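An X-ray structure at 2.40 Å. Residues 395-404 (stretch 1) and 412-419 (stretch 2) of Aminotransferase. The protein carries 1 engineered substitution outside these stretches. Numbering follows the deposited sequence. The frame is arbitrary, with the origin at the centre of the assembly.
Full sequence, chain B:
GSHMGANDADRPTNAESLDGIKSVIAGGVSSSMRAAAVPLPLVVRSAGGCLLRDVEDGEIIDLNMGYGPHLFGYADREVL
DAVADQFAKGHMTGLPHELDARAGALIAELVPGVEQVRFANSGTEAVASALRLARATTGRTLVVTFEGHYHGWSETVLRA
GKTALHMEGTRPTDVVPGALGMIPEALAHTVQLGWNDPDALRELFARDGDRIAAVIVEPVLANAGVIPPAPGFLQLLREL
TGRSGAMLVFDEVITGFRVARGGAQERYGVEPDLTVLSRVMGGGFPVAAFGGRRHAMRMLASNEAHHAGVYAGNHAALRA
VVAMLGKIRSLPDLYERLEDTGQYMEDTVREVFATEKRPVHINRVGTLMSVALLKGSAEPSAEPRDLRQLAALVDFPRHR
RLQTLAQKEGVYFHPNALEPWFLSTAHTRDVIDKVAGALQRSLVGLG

Stretch 1 (395-404) DFPRHRRLQT
Stretch 2 412-419: YFHPNALE

Stretch 1 is a helix from Phe396 onward, capped by Asp395 (chi1 t), whose OD1 accepts from Arg398 N at 3.3 Å. Stretch 2 is an irregular segment packed along the helix, with 593 Å² buried in total. It runs antiparallel to the helix: Pro415 CA lies 4.7 Å from Arg400 CA, and Ala417 CA 6.2 Å from His399 CA.

Tyr412 (phi/psi -106/125, chi1 t) contributes little beyond CE1, 3.8 Å from Gln403 NE2. Phe413 (-132/166) supplies the one direct hydrogen bond across the interface: Gln403 NE2 donates to Phe413 O at 2.8 Å, with an N-H...O angle of 136°. Gln403 chi1 is off-rotamer at 100°, chi2 p. Water 2 bridges the same pair, donating to Gln403 O (2.9 Å) and accepting from Phe413 N (3.1 Å). With chi1 p, the Phe413 ring reaches the helix, placing CE1 3.1 Å from Gln403 CB and 3.6 Å from His399 NE2; the two rings meet obliquely, planes at 57°.

His414 (-67/138, chi1 t) points away, yet its ND1 accepts from Asn416 N at 3.1 Å, bracing the bend around Pro415. Pro415 (-65/-22, C-gamma endo) points toward the helix; its compact ring is buried, with CB 3.4 Å from Gln403 CG and 3.7 Å from Arg400 NH1, over one guanidinium face.

Asn416 (-81/123, chi1 t) opens a type I turn to Glu419; its OD1 accepts from Leu418 N at 3.0 Å and lies 3.4 Å from Phe396 CE1, at the ring edge. Ala417 (-60/-29) has a methyl small enough to sit over the His399 ring (chi1 t), CB 3.8 Å from its centroid. Water 1 accepts from Ala417 N (3.0 Å) and donates to Pro415 O (2.7 Å) and, weakly, Phe396 O (3.3 Å). Leu418 (-78/-8, chi1 m, chi2 t) closes the contact, CD1 3.8 Å from Phe396 CZ (Phe396 chi1 m).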

ATOM      1  N   ASP B 395       2.987  34.205  -0.755  1.00 23.34           N
ATOM      2  CA  ASP B 395       2.199  34.683  -1.874  1.00 23.33           C
ATOM      3  C   ASP B 395       1.921  33.511  -2.803  1.00 21.90           C
ATOM      4  O   ASP B 395       2.680  33.253  -3.743  1.00 21.80           O
ATOM      5  CB  ASP B 395       2.980  35.785  -2.619  1.00 24.83           C
ATOM      6  CG  ASP B 395       2.156  36.465  -3.711  1.00 26.20           C
ATOM      7  OD1 ASP B 395       1.136  35.894  -4.138  1.00 24.58           O
ATOM      8  OD2 ASP B 395       2.547  37.574  -4.128  1.00 26.96           O
ATOM      9  N   PHE B 396       0.841  32.785  -2.538  1.00 23.65           N
ATOM     10  CA  PHE B 396       0.537  31.528  -3.265  1.00 23.60           C
ATOM     11  C   PHE B 396       0.294  31.699  -4.756  1.00 24.61           C
ATOM     12  O   PHE B 396       0.826  30.919  -5.548  1.00 30.91           O
ATOM     13  CB  PHE B 396      -0.599  30.749  -2.587  1.00 22.87           C
ATOM     14  CG  PHE B 396      -0.187  30.098  -1.296  1.00 23.89           C
ATOM     15  CD1 PHE B 396       0.502  28.901  -1.294  1.00 25.48           C
ATOM     16  CD2 PHE B 396      -0.440  30.713  -0.075  1.00 25.35           C
ATOM     17  CE1 PHE B 396       0.910  28.306  -0.101  1.00 26.99           C
ATOM     18  CE2 PHE B 396      -0.032  30.130   1.118  1.00 25.99           C
ATOM     19  CZ  PHE B 396       0.635  28.923   1.105  1.00 27.09           C
ATOM     20  N   PRO B 397      -0.497  32.693  -5.163  1.00 24.91           N
ATOM     21  CA  PRO B 397      -0.691  32.865  -6.608  1.00 26.30           C
ATOM     22  C   PRO B 397       0.589  33.178  -7.372  1.00 27.88           C
ATOM     23  O   PRO B 397       0.775  32.652  -8.473  1.00 28.32           O
ATOM     24  CB  PRO B 397      -1.667  34.041  -6.698  1.00 26.32           C
ATOM     25  CG  PRO B 397      -2.449  33.958  -5.411  1.00 25.89           C
ATOM     26  CD  PRO B 397      -1.465  33.484  -4.381  1.00 25.88           C
ATOM     27  N   ARG B 398       1.464  34.006  -6.800  1.00 29.19           N
ATOM     28  CA  ARG B 398       2.744  34.290  -7.447  1.00 30.34           C
ATOM     29  C   ARG B 398       3.645  33.056  -7.471  1.00 30.88           C
ATOM     30  O   ARG B 398       4.302  32.814  -8.468  1.00 34.54           O
ATOM     31  CB  ARG B 398       3.489  35.456  -6.812  1.00 31.99           C
ATOM     32  CG  ARG B 398       3.219  36.795  -7.472  1.00 31.45           C
ATOM     33  CD  ARG B 398       4.108  37.924  -6.943  1.00 31.90           C
ATOM     34  NE  ARG B 398       3.765  39.191  -7.576  1.00 31.06           N
ATOM     35  CZ  ARG B 398       2.715  39.935  -7.269  1.00 29.94           C
ATOM     36  NH1 ARG B 398       1.910  39.610  -6.271  1.00 31.37           N
ATOM     37  NH2 ARG B 398       2.477  41.029  -7.965  1.00 31.94           N
ATOM     38  N   HIS B 399       3.658  32.263  -6.409  1.00 29.19           N
ATOM     39  CA  HIS B 399       4.464  31.045  -6.431  1.00 28.91           C
ATOM     40  C   HIS B 399       3.992  30.068  -7.514  1.00 27.35           C
ATOM     41  O   HIS B 399       4.816  29.578  -8.277  1.00 25.48           O
ATOM     42  CB  HIS B 399       4.533  30.354  -5.059  1.00 28.90           C
ATOM     43  CG  HIS B 399       5.764  29.537  -4.894  1.00 26.28           C
ATOM     44  ND1 HIS B 399       6.948  30.084  -4.463  1.00 28.06           N
ATOM     45  CD2 HIS B 399       6.024  28.239  -5.173  1.00 24.82           C
ATOM     46  CE1 HIS B 399       7.883  29.150  -4.442  1.00 27.55           C
ATOM     47  NE2 HIS B 399       7.347  28.020  -4.869  1.00 25.98           N
ATOM     48  N   ARG B 400       2.677  29.843  -7.613  1.00 26.34           N
ATOM     49  CA  ARG B 400       2.110  29.035  -8.695  1.00 24.73           C
ATOM     50  C   ARG B 400       2.571  29.545 -10.035  1.00 24.51           C
ATOM     51  O   ARG B 400       2.887  28.770 -10.949  1.00 27.44           O
ATOM     52  CB  ARG B 400       0.570  29.015  -8.662  1.00 26.53           C
ATOM     53  CG  ARG B 400      -0.044  28.184  -7.546  1.00 28.72           C
ATOM     54  CD  ARG B 400      -1.531  27.876  -7.719  1.00 31.25           C
ATOM     55  NE  ARG B 400      -1.710  26.606  -8.440  1.00 39.34           N
ATOM     56  CZ  ARG B 400      -1.514  25.384  -7.924  1.00 46.22           C
ATOM     57  NH1 ARG B 400      -1.129  25.213  -6.653  1.00 47.21           N
ATOM     58  NH2 ARG B 400      -1.703  24.312  -8.684  1.00 51.88           N
ATOM     59  N   ARG B 401       2.584  30.858 -10.174  1.00 25.49           N
ATOM     60  CA  ARG B 401       2.919  31.480 -11.453  1.00 26.83           C
ATOM     61  C   ARG B 401       4.388  31.262 -11.722  1.00 27.00           C
ATOM     62  O   ARG B 401       4.771  30.817 -12.811  1.00 30.98           O
ATOM     63  CB  ARG B 401       2.559  32.965 -11.410  1.00 27.97           C
ATOM     64  CG  ARG B 401       2.466  33.669 -12.751  1.00 28.76           C
ATOM     65  CD  ARG B 401       1.341  34.682 -12.767  1.00 27.82           C
ATOM     66  NE  ARG B 401       1.307  35.691 -11.733  1.00 28.07           N
ATOM     67  CZ  ARG B 401       2.098  36.745 -11.646  1.00 28.00           C
ATOM     68  NH1 ARG B 401       3.132  36.902 -12.477  1.00 30.87           N
ATOM     69  NH2 ARG B 401       1.887  37.621 -10.693  1.00 25.71           N
ATOM     70  N   LEU B 402       5.206  31.435 -10.686  1.00 26.38           N
ATOM     71  CA  LEU B 402       6.643  31.110 -10.766  1.00 24.60           C
ATOM     72  C   LEU B 402       6.933  29.670 -11.194  1.00 23.67           C
ATOM     73  O   LEU B 402       7.863  29.438 -11.970  1.00 24.17           O
ATOM     74  CB  LEU B 402       7.337  31.385  -9.435  1.00 24.42           C
ATOM     75  CG  LEU B 402       8.852  31.250  -9.420  1.00 25.44           C
ATOM     76  CD1 LEU B 402       9.480  32.352 -10.264  1.00 27.68           C
ATOM     77  CD2 LEU B 402       9.386  31.291  -7.995  1.00 25.92           C
ATOM     78  N   GLN B 403       6.167  28.695 -10.720  1.00 23.42           N
ATOM     79  CA  GLN B 403       6.510  27.317 -11.074  1.00 24.41           C
ATOM     80  C   GLN B 403       6.136  26.952 -12.516  1.00 24.84           C
ATOM     81  O   GLN B 403       6.857  26.185 -13.136  1.00 24.03           O
ATOM     82  CB  GLN B 403       6.025  26.257 -10.033  1.00 24.11           C
ATOM     83  CG  GLN B 403       4.760  25.481 -10.322  1.00 24.12           C
ATOM     84  CD  GLN B 403       4.783  24.520 -11.495  1.00 20.67           C
ATOM     85  OE1 GLN B 403       3.916  24.602 -12.327  1.00 23.15           O
ATOM     86  NE2 GLN B 403       5.682  23.573 -11.509  1.00 20.38           N
ATOM     87  N   THR B 404       5.041  27.499 -13.053  1.00 25.09           N
ATOM     88  CA  THR B 404       4.751  27.382 -14.519  1.00 23.25           C
ATOM     89  C   THR B 404       5.922  27.914 -15.331  1.00 22.63           C
ATOM     90  O   THR B 404       6.342  27.299 -16.314  1.00 23.00           O
ATOM     91  CB  THR B 404       3.464  28.147 -14.912  1.00 23.22           C
ATOM     92  OG1 THR B 404       2.324  27.529 -14.310  1.00 22.08           O
ATOM     93  CG2 THR B 404       3.258  28.188 -16.410  1.00 23.61           C
ATOM     94  N   TYR B 412      11.345  21.573 -12.720  1.00 20.35           N
ATOM     95  CA  TYR B 412      10.090  21.257 -12.075  1.00 18.62           C
ATOM     96  C   TYR B 412      10.213  21.245 -10.560  1.00 19.49           C
ATOM     97  O   TYR B 412      10.998  20.479 -10.006  1.00 19.08           O
ATOM     98  CB  TYR B 412       9.539  19.907 -12.538  1.00 17.57           C
ATOM     99  CG  TYR B 412       8.250  19.538 -11.853  1.00 17.35           C
ATOM    100  CD1 TYR B 412       7.059  20.129 -12.214  1.00 17.24           C
ATOM    101  CD2 TYR B 412       8.224  18.625 -10.796  1.00 18.15           C
ATOM    102  CE1 TYR B 412       5.860  19.827 -11.577  1.00 16.62           C
ATOM    103  CE2 TYR B 412       7.028  18.316 -10.141  1.00 17.11           C
ATOM    104  CZ  TYR B 412       5.851  18.921 -10.541  1.00 17.24           C
ATOM    105  OH  TYR B 412       4.663  18.612  -9.916  1.00 16.52           O
ATOM    106  N   PHE B 413       9.365  22.043  -9.902  1.00 19.20           N
ATOM    107  CA  PHE B 413       9.026  21.845  -8.510  1.00 19.40           C
ATOM    108  C   PHE B 413       7.490  21.908  -8.359  1.00 18.98           C
ATOM    109  O   PHE B 413       6.831  22.364  -9.261  1.00 17.93           O
ATOM    110  CB  PHE B 413       9.756  22.852  -7.607  1.00 19.93           C
ATOM    111  CG  PHE B 413       9.582  24.281  -8.006  1.00 20.89           C
ATOM    112  CD1 PHE B 413       8.511  25.002  -7.536  1.00 21.52           C
ATOM    113  CD2 PHE B 413      10.472  24.899  -8.847  1.00 21.43           C
ATOM    114  CE1 PHE B 413       8.331  26.316  -7.908  1.00 22.47           C
ATOM    115  CE2 PHE B 413      10.308  26.219  -9.210  1.00 22.08           C
ATOM    116  CZ  PHE B 413       9.236  26.937  -8.738  1.00 21.76           C
ATOM    117  N   HIS B 414       6.949  21.467  -7.217  1.00 19.47           N
ATOM    118  CA  HIS B 414       5.496  21.477  -6.972  1.00 19.98           C
ATOM    119  C   HIS B 414       4.990  22.939  -6.865  1.00 19.51           C
ATOM    120  O   HIS B 414       5.635  23.763  -6.234  1.00 18.46           O
ATOM    121  CB  HIS B 414       5.163  20.720  -5.694  1.00 21.10           C
ATOM    122  CG  HIS B 414       3.715  20.375  -5.541  1.00 23.96           C
ATOM    123  ND1 HIS B 414       2.739  21.310  -5.273  1.00 23.61           N
ATOM    124  CD2 HIS B 414       3.084  19.178  -5.566  1.00 26.37           C
ATOM    125  CE1 HIS B 414       1.568  20.721  -5.186  1.00 23.40           C
ATOM    126  NE2 HIS B 414       1.751  19.422  -5.331  1.00 25.51           N
ATOM    127  N   PRO B 415       3.839  23.248  -7.477  1.00 19.42           N
ATOM    128  CA  PRO B 415       3.326  24.622  -7.486  1.00 20.15           C
ATOM    129  C   PRO B 415       2.919  25.211  -6.149  1.00 20.19           C
ATOM    130  O   PRO B 415       2.846  26.443  -6.044  1.00 21.31           O
ATOM    131  CB  PRO B 415       2.088  24.560  -8.387  1.00 20.08           C
ATOM    132  CG  PRO B 415       1.885  23.134  -8.733  1.00 20.28           C
ATOM    133  CD  PRO B 415       3.140  22.384  -8.441  1.00 19.66           C
ATOM    134  N   ASN B 416       2.618  24.366  -5.172  1.00 17.97           N
ATOM    135  CA  ASN B 416       2.282  24.808  -3.851  1.00 18.41           C
ATOM    136  C   ASN B 416       3.581  25.113  -3.108  1.00 19.54           C
ATOM    137  O   ASN B 416       4.449  24.262  -2.962  1.00 22.10           O
ATOM    138  CB  ASN B 416       1.469  23.738  -3.124  1.00 18.83           C
ATOM    139  CG  ASN B 416       0.967  24.195  -1.774  1.00 20.31           C
ATOM    140  OD1 ASN B 416       1.504  25.125  -1.159  1.00 19.77           O
ATOM    141  ND2 ASN B 416      -0.070  23.561  -1.307  1.00 22.25           N
ATOM    142  N   ALA B 417       3.713  26.330  -2.618  1.00 19.57           N
ATOM    143  CA  ALA B 417       4.949  26.743  -1.973  1.00 19.86           C
ATOM    144  C   ALA B 417       5.318  25.905  -0.736  1.00 19.08           C
ATOM    145  O   ALA B 417       6.488  25.796  -0.385  1.00 19.52           O
ATOM    146  CB  ALA B 417       4.852  28.223  -1.605  1.00 19.61           C
ATOM    147  N   LEU B 418       4.319  25.362  -0.059  1.00 19.29           N
ATOM    148  CA  LEU B 418       4.526  24.564   1.146  1.00 18.55           C
ATOM    149  C   LEU B 418       4.986  23.133   0.870  1.00 18.98           C
ATOM    150  O   LEU B 418       5.364  22.426   1.793  1.00 21.74           O
ATOM    151  CB  LEU B 418       3.241  24.512   1.953  1.00 18.83           C
ATOM    152  CG  LEU B 418       2.681  25.868   2.409  1.00 18.22           C
ATOM    153  CD1 LEU B 418       1.291  25.681   2.955  1.00 18.77           C
ATOM    154  CD2 LEU B 418       3.565  26.506   3.447  1.00 18.68           C
ATOM    155  N   GLU B 419       4.989  22.701  -0.383  1.00 19.52           N
ATOM    156  CA  GLU B 419       5.485  21.378  -0.722  1.00 21.80           C
ATOM    157  C   GLU B 419       7.009  21.401  -0.936  1.00 21.18           C
ATOM    158  O   GLU B 419       7.513  22.149  -1.752  1.00 19.68           O
ATOM    159  CB  GLU B 419       4.795  20.860  -1.969  1.00 25.63           C
ATOM    160  CG  GLU B 419       3.312  20.572  -1.763  1.00 28.22           C
ATOM    161  CD  GLU B 419       3.063  19.390  -0.864  1.00 29.56           C
ATOM    162  OE1 GLU B 419       4.000  18.612  -0.583  1.00 33.57           O
ATOM    163  OE2 GLU B 419       1.920  19.242  -0.400  1.00 38.45           O
TER
HETATM  164  O   HOH W   1       1.789  28.074  -4.153  1.00 27.69           O
HETATM  165  O   HOH W   2       8.523  24.242 -11.850  1.00 22.28           O